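Local coordinates for hypothetical protein PH1313 (Pyrococcus horikoshii, PDB 1VBK), which is of unknown function but probably binds RNA through its THUMP region and ATP through a ThiI-like domain, at residues A[193-198]-A[289-293]; A[38-42]-A[53-57]; A[244-248]-A[280-284]; A[98-104]-A[148-152]; A[69-75]-A[166-172]. All coordinates share one frame; numbering follows the deposited sequence.

Overall arrangement
Interactions 2, 4 and 5 all reach one mixed sheet in the amino-terminal half of the chain, whereas interactions 1 and 3 lie in the ThiI-like half, around its parallel sheet. Interaction 5 is central: its nearest atoms are about 7 Å from those of interaction 2 and about 4 Å from those of interaction 4. It also touches interaction 1, where Phe196 CZ lies 3.8 Å from both Phe69 CZ and Trp171 CH2. In interaction 1 the Leu193 side chain is about 4 Å from a bound (4R)-2-methylpentane-2,4-diol, probably from crystallisation. Interactions 1 and 3 have centres about 20 Å apart; those of interactions 3 and 4, about 56 Å apart, mark the molecule's elongation.

Interaction 1 of 5, residues A[193-198]-A[289-293]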
# COMPACT_ATOMS: atom_id res chain seq x y z
N LEU A 193 1.68 -22.53 -1.46
CA LEU A 193 0.70 -22.56 -2.54
C LEU A 193 -0.19 -21.32 -2.43
O LEU A 193 -0.61 -20.76 -3.45
CB LEU A 193 -0.17 -23.82 -2.44
CG LEU A 193 -1.29 -23.95 -3.47
CD1 LEU A 193 -0.71 -23.93 -4.89
CD2 LEU A 193 -2.05 -25.24 -3.23
N ALA A 194 -0.47 -20.91 -1.20
CA ALA A 194 -1.28 -19.72 -0.96
C ALA A 194 -0.57 -18.52 -1.57
O ALA A 194 -1.19 -17.68 -2.22
CB ALA A 194 -1.47 -19.52 0.54
N ILE A 195 0.73 -18.44 -1.35
CA ILE A 195 1.54 -17.34 -1.88
C ILE A 195 1.57 -17.39 -3.40
O ILE A 195 1.44 -16.36 -4.07
CB ILE A 195 2.97 -17.39 -1.32
CG1 ILE A 195 2.93 -17.05 0.17
CG2 ILE A 195 3.87 -16.42 -2.09
CD1 ILE A 195 4.26 -17.19 0.89
N PHE A 196 1.73 -18.59 -3.95
CA PHE A 196 1.77 -18.75 -5.40
C PHE A 196 0.47 -18.23 -6.02
O PHE A 196 0.50 -17.50 -7.01
CB PHE A 196 1.98 -20.24 -5.74
CG PHE A 196 1.97 -20.53 -7.22
CD1 PHE A 196 0.77 -20.65 -7.92
CD2 PHE A 196 3.17 -20.69 -7.91
CE1 PHE A 196 0.76 -20.91 -9.29
CE2 PHE A 196 3.17 -20.95 -9.29
CZ PHE A 196 1.96 -21.06 -9.97
N LEU A 197 -0.66 -18.59 -5.43
CA LEU A 197 -1.96 -18.16 -5.93
C LEU A 197 -2.15 -16.64 -5.91
O LEU A 197 -2.77 -16.07 -6.81
CB LEU A 197 -3.08 -18.83 -5.13
CG LEU A 197 -3.17 -20.35 -5.26
CD1 LEU A 197 -4.15 -20.91 -4.24
CD2 LEU A 197 -3.60 -20.72 -6.68
N MET A 198 -1.60 -15.98 -4.90
CA MET A 198 -1.72 -14.53 -4.80
C MET A 198 -0.79 -13.81 -5.78
O MET A 198 -1.15 -12.76 -6.32
CB MET A 198 -1.45 -14.07 -3.37
CG MET A 198 -2.49 -14.54 -2.36
SD MET A 198 -4.15 -14.00 -2.81
CE MET A 198 -4.04 -12.24 -2.46
N PRO A 289 -6.25 -17.51 0.57
CA PRO A 289 -6.50 -18.06 -0.76
C PRO A 289 -7.10 -19.47 -0.79
O PRO A 289 -7.99 -19.75 -1.59
CB PRO A 289 -5.12 -18.02 -1.42
CG PRO A 289 -4.46 -16.87 -0.75
CD PRO A 289 -4.85 -17.07 0.69
N LEU A 290 -6.61 -20.34 0.09
CA LEU A 290 -7.09 -21.72 0.13
C LEU A 290 -8.52 -21.86 0.63
O LEU A 290 -9.12 -22.93 0.52
CB LEU A 290 -6.13 -22.57 0.96
CG LEU A 290 -4.67 -22.53 0.50
CD1 LEU A 290 -3.82 -23.44 1.37
CD2 LEU A 290 -4.58 -22.95 -0.96
N ILE A 291 -9.06 -20.78 1.18
CA ILE A 291 -10.43 -20.80 1.68
C ILE A 291 -11.34 -19.98 0.76
O ILE A 291 -12.46 -20.39 0.47
CB ILE A 291 -10.52 -20.20 3.11
CG1 ILE A 291 -9.77 -21.09 4.10
CG2 ILE A 291 -11.98 -20.05 3.53
CD1 ILE A 291 -9.76 -20.56 5.53
N ALA A 292 -10.83 -18.85 0.29
CA ALA A 292 -11.60 -17.95 -0.58
C ALA A 292 -11.71 -18.37 -2.04
O ALA A 292 -12.72 -18.10 -2.69
CB ALA A 292 -11.04 -16.54 -0.49
N LEU A 293 -10.67 -19.02 -2.57
CA LEU A 293 -10.70 -19.43 -3.97
C LEU A 293 -11.39 -20.79 -4.17
O LEU A 293 -11.31 -21.67 -3.30
CB LEU A 293 -9.27 -19.47 -4.53
CG LEU A 293 -8.48 -18.16 -4.41
CD1 LEU A 293 -7.11 -18.31 -5.05
CD2 LEU A 293 -9.25 -17.02 -5.08
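The puckered pyrrolidine ring of Pro289 is the one ring in this contact, and side chains of helix 189-200 approach it on both faces. The methyl of Ala194 lies over one face, CB 4.2 Å from Pro289 CD. Met198 comes obliquely from the other side, at the CG corner, its SD 3.5 Å from Pro289 CG. At the CB edge of the ring sits Leu197 CD1. The fit is tight at one point, where Met198 CG comes within 3.4 Å of Pro289 CG. A bend in the methionine chain at chi2 (-57°) is what carries its sulfur to this corner.

Leu197 CD1 meets three residues. Besides the proline it touches Leu290 CD2 at 3.9 Å, the two side chains crossing at about a right angle, and Leu293 CD1 at 4.0 Å, with the leucines sliding past each other in opposite directions. Leu193 CD2 adds a further touch on Leu290 CD2.

Helix 189-200 follows strand 181-185 of the parallel sheet, and the short helix 289-292 follows edge strand 286-287. Ile260 of strand 258-260 lies against Ala194, Met198 and Pro289, so the contact covers the sheet between these elements. Every side-chain touch across it is apolar, which implies that cohesion here rests on burial and close fit; with no polar bond between the two segments, the angle at which they meet is probably set by shape alone.

Interaction 2 of 5, residues A[38-42]-A[53-57]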
# COMPACT_ATOMS: atom_id res chain seq x y z
N GLU A 38 19.78 -15.51 -17.42
CA GLU A 38 20.84 -15.26 -18.38
C GLU A 38 20.46 -15.60 -19.82
O GLU A 38 21.24 -16.22 -20.55
CB GLU A 38 22.12 -16.00 -17.99
CG GLU A 38 22.66 -15.62 -16.62
CD GLU A 38 24.12 -15.98 -16.43
OE1 GLU A 38 24.58 -17.00 -16.98
OE2 GLU A 38 24.81 -15.24 -15.70
N VAL A 39 19.26 -15.21 -20.23
CA VAL A 39 18.81 -15.44 -21.59
C VAL A 39 19.07 -14.14 -22.35
O VAL A 39 18.52 -13.10 -22.01
CB VAL A 39 17.30 -15.77 -21.67
CG1 VAL A 39 16.90 -15.99 -23.12
CG2 VAL A 39 16.99 -17.01 -20.85
N PRO A 40 19.91 -14.19 -23.39
CA PRO A 40 20.22 -13.00 -24.19
C PRO A 40 19.00 -12.51 -24.96
O PRO A 40 18.16 -13.30 -25.37
CB PRO A 40 21.33 -13.49 -25.13
CG PRO A 40 21.89 -14.71 -24.44
CD PRO A 40 20.65 -15.36 -23.89
N TYR A 41 18.92 -11.19 -25.15
CA TYR A 41 17.83 -10.57 -25.90
C TYR A 41 18.30 -9.18 -26.32
O TYR A 41 19.08 -8.55 -25.62
CB TYR A 41 16.56 -10.49 -25.05
CG TYR A 41 16.61 -9.48 -23.94
CD1 TYR A 41 16.24 -8.15 -24.16
CD2 TYR A 41 17.01 -9.85 -22.66
CE1 TYR A 41 16.28 -7.22 -23.13
CE2 TYR A 41 17.05 -8.93 -21.62
CZ TYR A 41 16.68 -7.62 -21.86
OH TYR A 41 16.72 -6.70 -20.84
N LYS A 42 17.82 -8.73 -27.47
CA LYS A 42 18.19 -7.43 -28.01
C LYS A 42 17.27 -6.31 -27.56
O LYS A 42 17.74 -5.23 -27.18
CB LYS A 42 18.19 -7.48 -29.54
CG LYS A 42 19.12 -8.51 -30.16
CD LYS A 42 18.80 -8.68 -31.65
CE LYS A 42 19.77 -9.62 -32.34
NZ LYS A 42 21.15 -9.07 -32.39
N VAL A 53 9.71 -9.68 -27.91
CA VAL A 53 11.04 -9.80 -27.34
C VAL A 53 11.96 -10.18 -28.50
O VAL A 53 11.85 -11.28 -29.03
CB VAL A 53 11.12 -10.93 -26.29
CG1 VAL A 53 12.55 -11.05 -25.76
CG2 VAL A 53 10.17 -10.66 -25.15
N LYS A 54 12.82 -9.26 -28.93
CA LYS A 54 13.75 -9.58 -30.01
C LYS A 54 14.91 -10.32 -29.38
O LYS A 54 15.61 -9.77 -28.52
CB LYS A 54 14.26 -8.31 -30.71
CG LYS A 54 13.29 -7.68 -31.70
CD LYS A 54 13.93 -6.46 -32.34
CE LYS A 54 13.04 -5.82 -33.39
NZ LYS A 54 13.60 -4.53 -33.88
N THR A 55 15.13 -11.57 -29.80
CA THR A 55 16.20 -12.39 -29.27
C THR A 55 16.59 -13.55 -30.18
O THR A 55 15.75 -14.12 -30.88
CB THR A 55 15.82 -12.99 -27.91
OG1 THR A 55 16.82 -13.93 -27.49
CG2 THR A 55 14.47 -13.72 -28.01
N ASN A 56 17.87 -13.92 -30.16
CA ASN A 56 18.34 -15.03 -30.97
C ASN A 56 18.25 -16.34 -30.20
O ASN A 56 18.69 -17.38 -30.67
CB ASN A 56 19.78 -14.79 -31.44
CG ASN A 56 19.88 -13.69 -32.49
OD1 ASN A 56 19.08 -13.65 -33.43
ND2 ASN A 56 20.85 -12.81 -32.34
N SER A 57 17.66 -16.28 -29.00
CA SER A 57 17.45 -17.47 -28.16
C SER A 57 15.96 -17.49 -27.82
O SER A 57 15.58 -17.55 -26.65
CB SER A 57 18.27 -17.37 -26.86
OG SER A 57 19.66 -17.27 -27.13
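Thr55 OG1 is gripped by two partners. It donates a short bond of 2.6 Å to Pro40 O, approaching with a tilt of 28° from the carbonyl plane, and accepts from Ser57 N at 2.9 Å in a nearly straight bond. The second bond reaches the backbone two residues on and makes an ST turn; the first ties that turn to the opposite segment. Both depend on the side-chain rotation, which sets OG1 opposite the backbone N (chi1 173°) and leaves the methyl CG2 between the N and the carbonyl carbon. Two residues after Pro40, Lys42 N donates to Lys54 O at 2.7 Å.

The Lys42 bond continues the pairing of strands 43-47 and 50-54, an antiparallel hairpin of the ThiI ferredoxin-like domain. The incoming chain has just left helix 19-36 through a Schellman motif with Glu38, of positive phi, as its C-prime residue.

Side chains flank these bonds. Tyr41 CB rests 3.7 Å from Lys54 O and also touches Val53 CG1, while its ring leads away toward Arg31 and Leu34 of helix 19-36. Lys42 crosses Asn56 obliquely, its CE 3.4 Å from Asn56 ND2, and the bend at the last torsion (chi4 -67°) turns only NZ. Lys54 does the reverse: its extended chain runs away from the contact, and its NZ forms a salt bridge with Glu43.

Interaction 3 of 5, residues A[244-248]-A[280-284]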
# COMPACT_ATOMS: atom_id res chain seq x y z
N PHE A 244 6.79 -11.02 16.57
CA PHE A 244 5.74 -10.32 15.84
C PHE A 244 6.00 -8.83 15.62
O PHE A 244 5.54 -8.26 14.63
CB PHE A 244 4.38 -10.50 16.53
CG PHE A 244 3.21 -10.14 15.65
CD1 PHE A 244 2.94 -10.87 14.50
CD2 PHE A 244 2.38 -9.06 15.97
CE1 PHE A 244 1.86 -10.53 13.68
CE2 PHE A 244 1.30 -8.72 15.16
CZ PHE A 244 1.04 -9.45 14.01
N ASP A 245 6.73 -8.20 16.53
CA ASP A 245 7.02 -6.78 16.38
C ASP A 245 7.75 -6.53 15.06
O ASP A 245 7.51 -5.53 14.38
CB ASP A 245 7.83 -6.25 17.57
CG ASP A 245 9.07 -7.08 17.86
OD1 ASP A 245 9.23 -8.15 17.26
OD2 ASP A 245 9.89 -6.66 18.71
N ARG A 246 8.64 -7.45 14.68
CA ARG A 246 9.39 -7.32 13.44
C ARG A 246 8.47 -7.43 12.21
O ARG A 246 8.74 -6.82 11.17
CB ARG A 246 10.48 -8.39 13.37
CG ARG A 246 11.52 -8.31 14.48
CD ARG A 246 12.33 -7.01 14.40
NE ARG A 246 12.94 -6.84 13.09
CZ ARG A 246 13.67 -5.79 12.72
NH1 ARG A 246 13.88 -4.79 13.58
NH2 ARG A 246 14.17 -5.72 11.50
N VAL A 247 7.40 -8.20 12.33
CA VAL A 247 6.45 -8.35 11.23
C VAL A 247 5.70 -7.02 11.03
O VAL A 247 5.52 -6.57 9.89
CB VAL A 247 5.43 -9.47 11.52
CG1 VAL A 247 4.42 -9.56 10.38
CG2 VAL A 247 6.15 -10.81 11.68
N LEU A 248 5.26 -6.42 12.12
CA LEU A 248 4.54 -5.15 12.05
C LEU A 248 5.48 -4.09 11.48
O LEU A 248 5.06 -3.25 10.68
CB LEU A 248 4.05 -4.72 13.43
CG LEU A 248 2.96 -5.61 14.04
CD1 LEU A 248 2.70 -5.20 15.49
CD2 LEU A 248 1.69 -5.50 13.21
N LYS A 280 -7.59 -8.84 14.28
CA LYS A 280 -7.14 -7.93 15.32
C LYS A 280 -5.63 -7.76 15.44
O LYS A 280 -5.17 -6.69 15.81
CB LYS A 280 -7.70 -8.38 16.68
CG LYS A 280 -9.22 -8.30 16.79
CD LYS A 280 -9.69 -8.84 18.13
CE LYS A 280 -11.19 -8.75 18.28
NZ LYS A 280 -11.66 -9.41 19.53
N MET A 281 -4.86 -8.80 15.14
CA MET A 281 -3.41 -8.69 15.27
C MET A 281 -2.70 -7.98 14.12
O MET A 281 -1.58 -7.51 14.29
CB MET A 281 -2.78 -10.07 15.54
CG MET A 281 -3.05 -11.16 14.52
SD MET A 281 -2.44 -12.80 15.08
CE MET A 281 -0.69 -12.64 14.80
N PHE A 282 -3.35 -7.90 12.96
CA PHE A 282 -2.76 -7.24 11.80
C PHE A 282 -3.48 -5.93 11.48
O PHE A 282 -4.71 -5.86 11.51
CB PHE A 282 -2.83 -8.16 10.57
CG PHE A 282 -1.94 -9.36 10.65
CD1 PHE A 282 -0.57 -9.23 10.44
CD2 PHE A 282 -2.47 -10.61 10.92
CE1 PHE A 282 0.26 -10.35 10.49
CE2 PHE A 282 -1.65 -11.73 10.98
CZ PHE A 282 -0.28 -11.60 10.76
N PRO A 283 -2.72 -4.87 11.15
CA PRO A 283 -3.26 -3.54 10.82
C PRO A 283 -3.77 -3.46 9.38
O PRO A 283 -4.30 -2.43 8.96
CB PRO A 283 -2.06 -2.63 11.05
CG PRO A 283 -0.93 -3.49 10.57
CD PRO A 283 -1.25 -4.82 11.21
N VAL A 284 -3.60 -4.54 8.63
CA VAL A 284 -4.07 -4.60 7.25
C VAL A 284 -4.85 -5.90 7.08
O VAL A 284 -4.72 -6.82 7.89
CB VAL A 284 -2.88 -4.58 6.25
CG1 VAL A 284 -2.08 -3.29 6.42
CG2 VAL A 284 -1.98 -5.79 6.48
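Phe244 reaches across from helix 244-254 to the end of helix 273-281, and its ring does most of the touching. From CB the side chain turns so that CG stands opposite the backbone N (chi1 -164°), which sends the ring directly at the other segment. CD1 is the first atom to arrive, at the methyl CE of Met281. CE1 touches both that methyl, 3.5 Å away, and Phe282 CE1 at 3.6 Å, the two partners lying roughly at right angles as seen from it. CZ, the tip, stands 3.7 Å above the plane of the Phe282 ring, offset toward its rim. On the other branch CE2 comes to 3.2 Å from Met281 O, which lies at the ring edge and in its plane.

With Phe282 the result is an offset edge-to-face pair, planes at 70° and centroids 5.3 Å apart, Phe244 giving the edge. Val247 CG1 lies at the edge of the Phe282 ring. Met281 also brings its sulfur obliquely to Phe244, a Met-aromatic contact. Nearby, Leu248 CD2 packs on Pro283 CD at 3.6 Å, and Trp21 of the second subunit lies on both residues, so this corner of the ThiI-like domain also meets the dimer partner.

With an alanine here in place of Phe244, the Phe282 face and the Met281 methyl would probably lose their shared partner, opening a gap between the helices. Chemically the ring serves two kinds of neighbour: its faintly positive C-H rim probably suits both the Met281 carbonyl oxygen and the pi face of Phe282.

Interaction 4 of 5, residues A[98-104]-A[148-152]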
# COMPACT_ATOMS: atom_id res chain seq x y z
N LYS A 98 8.31 -28.11 -38.61
CA LYS A 98 7.37 -28.72 -37.69
C LYS A 98 6.92 -30.09 -38.20
O LYS A 98 6.81 -31.04 -37.43
CB LYS A 98 6.16 -27.81 -37.50
CG LYS A 98 5.08 -28.37 -36.58
CD LYS A 98 5.54 -28.44 -35.13
CE LYS A 98 4.37 -28.83 -34.23
NZ LYS A 98 4.74 -28.85 -32.79
N ALA A 99 6.66 -30.19 -39.50
CA ALA A 99 6.21 -31.46 -40.09
C ALA A 99 7.24 -32.56 -39.85
O ALA A 99 6.88 -33.71 -39.60
CB ALA A 99 5.95 -31.29 -41.59
N LYS A 100 8.52 -32.21 -39.93
CA LYS A 100 9.57 -33.20 -39.70
C LYS A 100 9.46 -33.72 -38.27
O LYS A 100 9.62 -34.91 -38.02
CB LYS A 100 10.95 -32.58 -39.93
CG LYS A 100 12.08 -33.58 -39.75
CD LYS A 100 13.45 -32.92 -39.88
CE LYS A 100 14.57 -33.95 -39.70
NZ LYS A 100 15.92 -33.32 -39.69
N GLU A 101 9.20 -32.82 -37.33
CA GLU A 101 9.06 -33.19 -35.93
C GLU A 101 7.79 -34.02 -35.71
O GLU A 101 7.80 -34.98 -34.93
CB GLU A 101 9.03 -31.94 -35.04
CG GLU A 101 10.30 -31.11 -35.15
CD GLU A 101 10.20 -29.79 -34.41
OE1 GLU A 101 11.14 -28.97 -34.55
OE2 GLU A 101 9.20 -29.57 -33.69
N VAL A 102 6.71 -33.66 -36.39
CA VAL A 102 5.45 -34.39 -36.26
C VAL A 102 5.65 -35.82 -36.78
O VAL A 102 5.18 -36.78 -36.17
CB VAL A 102 4.32 -33.68 -37.04
CG1 VAL A 102 3.08 -34.57 -37.11
CG2 VAL A 102 3.98 -32.36 -36.35
N GLY A 103 6.35 -35.95 -37.90
CA GLY A 103 6.66 -37.26 -38.45
C GLY A 103 5.57 -38.05 -39.15
O GLY A 103 5.56 -39.28 -39.10
N LYS A 104 4.63 -37.35 -39.78
CA LYS A 104 3.55 -38.03 -40.49
C LYS A 104 3.68 -37.78 -41.99
O LYS A 104 4.22 -36.76 -42.41
CB LYS A 104 2.20 -37.52 -39.99
CG LYS A 104 1.89 -37.90 -38.56
CD LYS A 104 0.54 -37.36 -38.12
CE LYS A 104 0.20 -37.80 -36.70
NZ LYS A 104 -1.19 -37.40 -36.32
N TYR A 148 -5.79 -30.58 -35.87
CA TYR A 148 -4.62 -30.39 -36.71
C TYR A 148 -3.33 -30.70 -35.96
O TYR A 148 -3.23 -30.47 -34.75
CB TYR A 148 -4.58 -28.95 -37.23
CG TYR A 148 -4.94 -27.90 -36.20
CD1 TYR A 148 -6.28 -27.52 -36.00
CD2 TYR A 148 -3.97 -27.29 -35.42
CE1 TYR A 148 -6.62 -26.56 -35.06
CE2 TYR A 148 -4.30 -26.32 -34.48
CZ TYR A 148 -5.62 -25.96 -34.30
OH TYR A 148 -5.94 -25.01 -33.36
N ASP A 149 -2.35 -31.23 -36.70
CA ASP A 149 -1.04 -31.54 -36.13
C ASP A 149 -0.19 -30.28 -36.14
O ASP A 149 0.72 -30.12 -35.33
CB ASP A 149 -0.31 -32.59 -36.99
CG ASP A 149 -1.05 -33.90 -37.10
OD1 ASP A 149 -1.58 -34.18 -38.19
OD2 ASP A 149 -1.11 -34.64 -36.08
N ILE A 150 -0.49 -29.39 -37.08
CA ILE A 150 0.28 -28.17 -37.25
C ILE A 150 -0.57 -26.92 -37.45
O ILE A 150 -1.54 -26.94 -38.20
CB ILE A 150 1.20 -28.28 -38.49
CG1 ILE A 150 2.18 -29.45 -38.32
CG2 ILE A 150 1.95 -26.97 -38.72
CD1 ILE A 150 2.88 -29.84 -39.61
N GLU A 151 -0.19 -25.84 -36.77
CA GLU A 151 -0.90 -24.59 -36.95
C GLU A 151 0.13 -23.54 -37.35
O GLU A 151 1.10 -23.32 -36.63
CB GLU A 151 -1.60 -24.12 -35.68
CG GLU A 151 -2.20 -22.73 -35.84
CD GLU A 151 -2.75 -22.17 -34.55
OE1 GLU A 151 -2.01 -22.18 -33.54
OE2 GLU A 151 -3.91 -21.70 -34.55
N ILE A 152 -0.06 -22.93 -38.51
CA ILE A 152 0.83 -21.88 -38.98
C ILE A 152 0.17 -20.58 -38.55
O ILE A 152 -0.90 -20.23 -39.05
CB ILE A 152 0.97 -21.88 -40.52
CG1 ILE A 152 1.62 -23.18 -41.00
CG2 ILE A 152 1.80 -20.68 -40.97
CD1 ILE A 152 3.05 -23.39 -40.52
O HOH W 1 -3.13 -36.39 -38.50
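Ile150 and Lys98 slide past each other in opposite directions, the isoleucine pointing out of the strand and the lysine out of helix 84-102. Their closest atoms are Lys98 CG and Ile150 CG1, 3.6 Å apart. The lysine therefore contributes the aliphatic part of its chain. Ile150 CD1 goes on to the helix backbone and rests 3.7 Å from Ala99 CA. Val102 straddles two neighbours: CG2 crosses Ile150 obliquely, touching CG1 at 3.9 Å, while CG1 meets Asp149 CB with the two side chains at about a right angle.

Beyond the helix end, Lys104 stretches out, fully extended beyond CG, and crosses Asp149 at about a right angle. Its NZ forms a salt bridge of 2.8 Å with Asp149 OD2, arriving on the syn side but 28° out of the carboxylate plane. A water accepts from Lys104 NZ and donates to Asp149 OD1 at 2.7 Å, spanning the same pair a second time, and OD1 also accepts from the backbone N of Lys108. Replacing Asp149 by a leucine would probably leave the Lys104 ammonium without its countercharge and the Lys108 N-H without its carboxylate acceptor.

The short axes of helix and strand run nearly antiparallel, at 170° and 10.0 Å apart. This is the familiar packing of a helix on a sheet, here within the THUMP domain, where strand 150-157 pairs in parallel with strand 108-115.

Interaction 5 of 5, residues A[69-75]-A[166-172]; sequences FGIVSIS and EKIKGWG
Phe69 turns its ring toward Trp171 by setting CG beside its own backbone N (chi1 -62°), and the Phe69 and Trp171 side chains lie side by side, pointing the same way. The edge of Phe69 then faces the indole's five-membered ring, planes at 80°, with Phe69 CD1 3.8 Å from Trp171 CB. Phe196 packs on both rings. A similar rotation in Ser75 (chi1 -71°) brings OG to 2.8 Å from Glu166 O, on a lone pair in the carbonyl plane; Arg7 also binds this hydroxyl.

Ile74 and Ile168 are an antiparallel hydrogen-bonded pair, each N to the other's O at 2.8 Å. Val72 and Ser73 both face Arg7 in a classic beta bulge; on the other side Gly170 N bonds to Val72 O and Gly172 N to Ile71 O. Gly170 has to be small: a CB there would run into Ile71 O. Gly70 N closes the series on Gly172 O at 2.7 Å, approaching from above the carbonyl plane. A water joins Val72 O to Gly170 O.

Arg304 binds the carbonyls of Lys169 and Gly170 and makes a cation-pi contact with Trp171. Backbone bonding thus fixes the register, while aromatic and cationic contacts tie the pair to the ThiI-like half.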
# COMPACT_ATOMS: atom_id res chain seq x y z
N PHE A 69 3.64 -14.38 -14.65
CA PHE A 69 2.20 -14.16 -14.56
C PHE A 69 1.73 -12.97 -15.39
O PHE A 69 2.44 -11.98 -15.56
CB PHE A 69 1.79 -13.97 -13.10
CG PHE A 69 2.07 -15.17 -12.24
CD1 PHE A 69 1.57 -16.42 -12.58
CD2 PHE A 69 2.84 -15.05 -11.08
CE1 PHE A 69 1.83 -17.54 -11.79
CE2 PHE A 69 3.11 -16.17 -10.28
CZ PHE A 69 2.60 -17.42 -10.64
N GLY A 70 0.51 -13.07 -15.91
CA GLY A 70 -0.04 -12.00 -16.73
C GLY A 70 0.06 -12.33 -18.21
O GLY A 70 -0.55 -11.65 -19.05
N ILE A 71 0.82 -13.37 -18.53
CA ILE A 71 1.01 -13.79 -19.91
C ILE A 71 0.01 -14.89 -20.24
O ILE A 71 -0.08 -15.90 -19.53
CB ILE A 71 2.44 -14.34 -20.14
CG1 ILE A 71 3.46 -13.20 -19.97
CG2 ILE A 71 2.56 -14.95 -21.54
CD1 ILE A 71 4.91 -13.66 -20.10
N VAL A 72 -0.76 -14.68 -21.31
CA VAL A 72 -1.76 -15.66 -21.74
C VAL A 72 -1.11 -16.72 -22.63
O VAL A 72 -1.35 -17.91 -22.46
CB VAL A 72 -2.92 -14.98 -22.49
CG1 VAL A 72 -3.89 -16.03 -23.02
CG2 VAL A 72 -3.65 -14.02 -21.55
N SER A 73 -0.29 -16.29 -23.58
CA SER A 73 0.41 -17.24 -24.45
C SER A 73 1.70 -16.67 -25.00
O SER A 73 1.88 -15.46 -25.10
CB SER A 73 -0.49 -17.73 -25.59
OG SER A 73 -0.80 -16.71 -26.51
N ILE A 74 2.61 -17.58 -25.36
CA ILE A 74 3.92 -17.23 -25.87
C ILE A 74 4.23 -17.96 -27.19
O ILE A 74 4.00 -19.16 -27.30
CB ILE A 74 4.99 -17.65 -24.83
CG1 ILE A 74 4.63 -17.04 -23.47
CG2 ILE A 74 6.37 -17.20 -25.27
CD1 ILE A 74 5.40 -17.63 -22.32
N SER A 75 4.76 -17.23 -28.17
CA SER A 75 5.09 -17.84 -29.46
C SER A 75 6.46 -17.47 -30.02
O SER A 75 6.67 -16.33 -30.44
CB SER A 75 4.05 -17.49 -30.53
OG SER A 75 2.81 -18.14 -30.32
N GLU A 166 4.47 -22.61 -32.95
CA GLU A 166 4.29 -22.94 -31.53
C GLU A 166 3.57 -21.83 -30.75
O GLU A 166 3.85 -20.65 -30.91
CB GLU A 166 5.65 -23.22 -30.88
CG GLU A 166 5.56 -23.59 -29.40
CD GLU A 166 6.88 -24.12 -28.83
OE1 GLU A 166 7.89 -23.37 -28.83
OE2 GLU A 166 6.90 -25.29 -28.38
N LYS A 167 2.63 -22.25 -29.91
CA LYS A 167 1.85 -21.34 -29.09
C LYS A 167 1.77 -21.96 -27.71
O LYS A 167 0.93 -22.83 -27.46
CB LYS A 167 0.45 -21.18 -29.69
CG LYS A 167 -0.42 -20.13 -29.04
CD LYS A 167 -1.68 -19.94 -29.87
CE LYS A 167 -2.58 -18.87 -29.31
NZ LYS A 167 -3.80 -18.72 -30.16
N ILE A 168 2.65 -21.52 -26.82
CA ILE A 168 2.74 -22.03 -25.46
C ILE A 168 1.80 -21.31 -24.52
O ILE A 168 1.81 -20.08 -24.43
CB ILE A 168 4.17 -21.90 -24.90
CG1 ILE A 168 5.18 -22.50 -25.89
CG2 ILE A 168 4.28 -22.60 -23.56
CD1 ILE A 168 6.62 -22.28 -25.49
N LYS A 169 0.99 -22.07 -23.79
CA LYS A 169 0.03 -21.51 -22.85
C LYS A 169 0.75 -20.96 -21.61
O LYS A 169 1.55 -21.66 -20.98
CB LYS A 169 -0.98 -22.59 -22.45
CG LYS A 169 -2.11 -22.11 -21.55
CD LYS A 169 -3.09 -23.26 -21.27
CE LYS A 169 -4.23 -22.82 -20.35
NZ LYS A 169 -5.18 -23.93 -20.08
N GLY A 170 0.47 -19.71 -21.27
CA GLY A 170 1.07 -19.10 -20.10
C GLY A 170 0.21 -19.42 -18.90
O GLY A 170 -0.73 -20.21 -19.00
N TRP A 171 0.52 -18.82 -17.76
CA TRP A 171 -0.26 -19.07 -16.55
C TRP A 171 -1.45 -18.15 -16.42
O TRP A 171 -2.30 -18.35 -15.56
CB TRP A 171 0.61 -18.92 -15.30
CG TRP A 171 1.28 -20.19 -14.88
CD1 TRP A 171 2.50 -20.64 -15.26
CD2 TRP A 171 0.73 -21.18 -14.02
NE1 TRP A 171 2.76 -21.86 -14.68
CE2 TRP A 171 1.68 -22.22 -13.91
CE3 TRP A 171 -0.48 -21.31 -13.32
CZ2 TRP A 171 1.47 -23.36 -13.14
CZ3 TRP A 171 -0.69 -22.44 -12.54
CH2 TRP A 171 0.28 -23.45 -12.46
N GLY A 172 -1.52 -17.14 -17.28
CA GLY A 172 -2.61 -16.20 -17.18
C GLY A 172 -2.38 -15.38 -15.93
O GLY A 172 -1.23 -15.13 -15.55
O HOH W 2 -3.02 -18.86 -20.48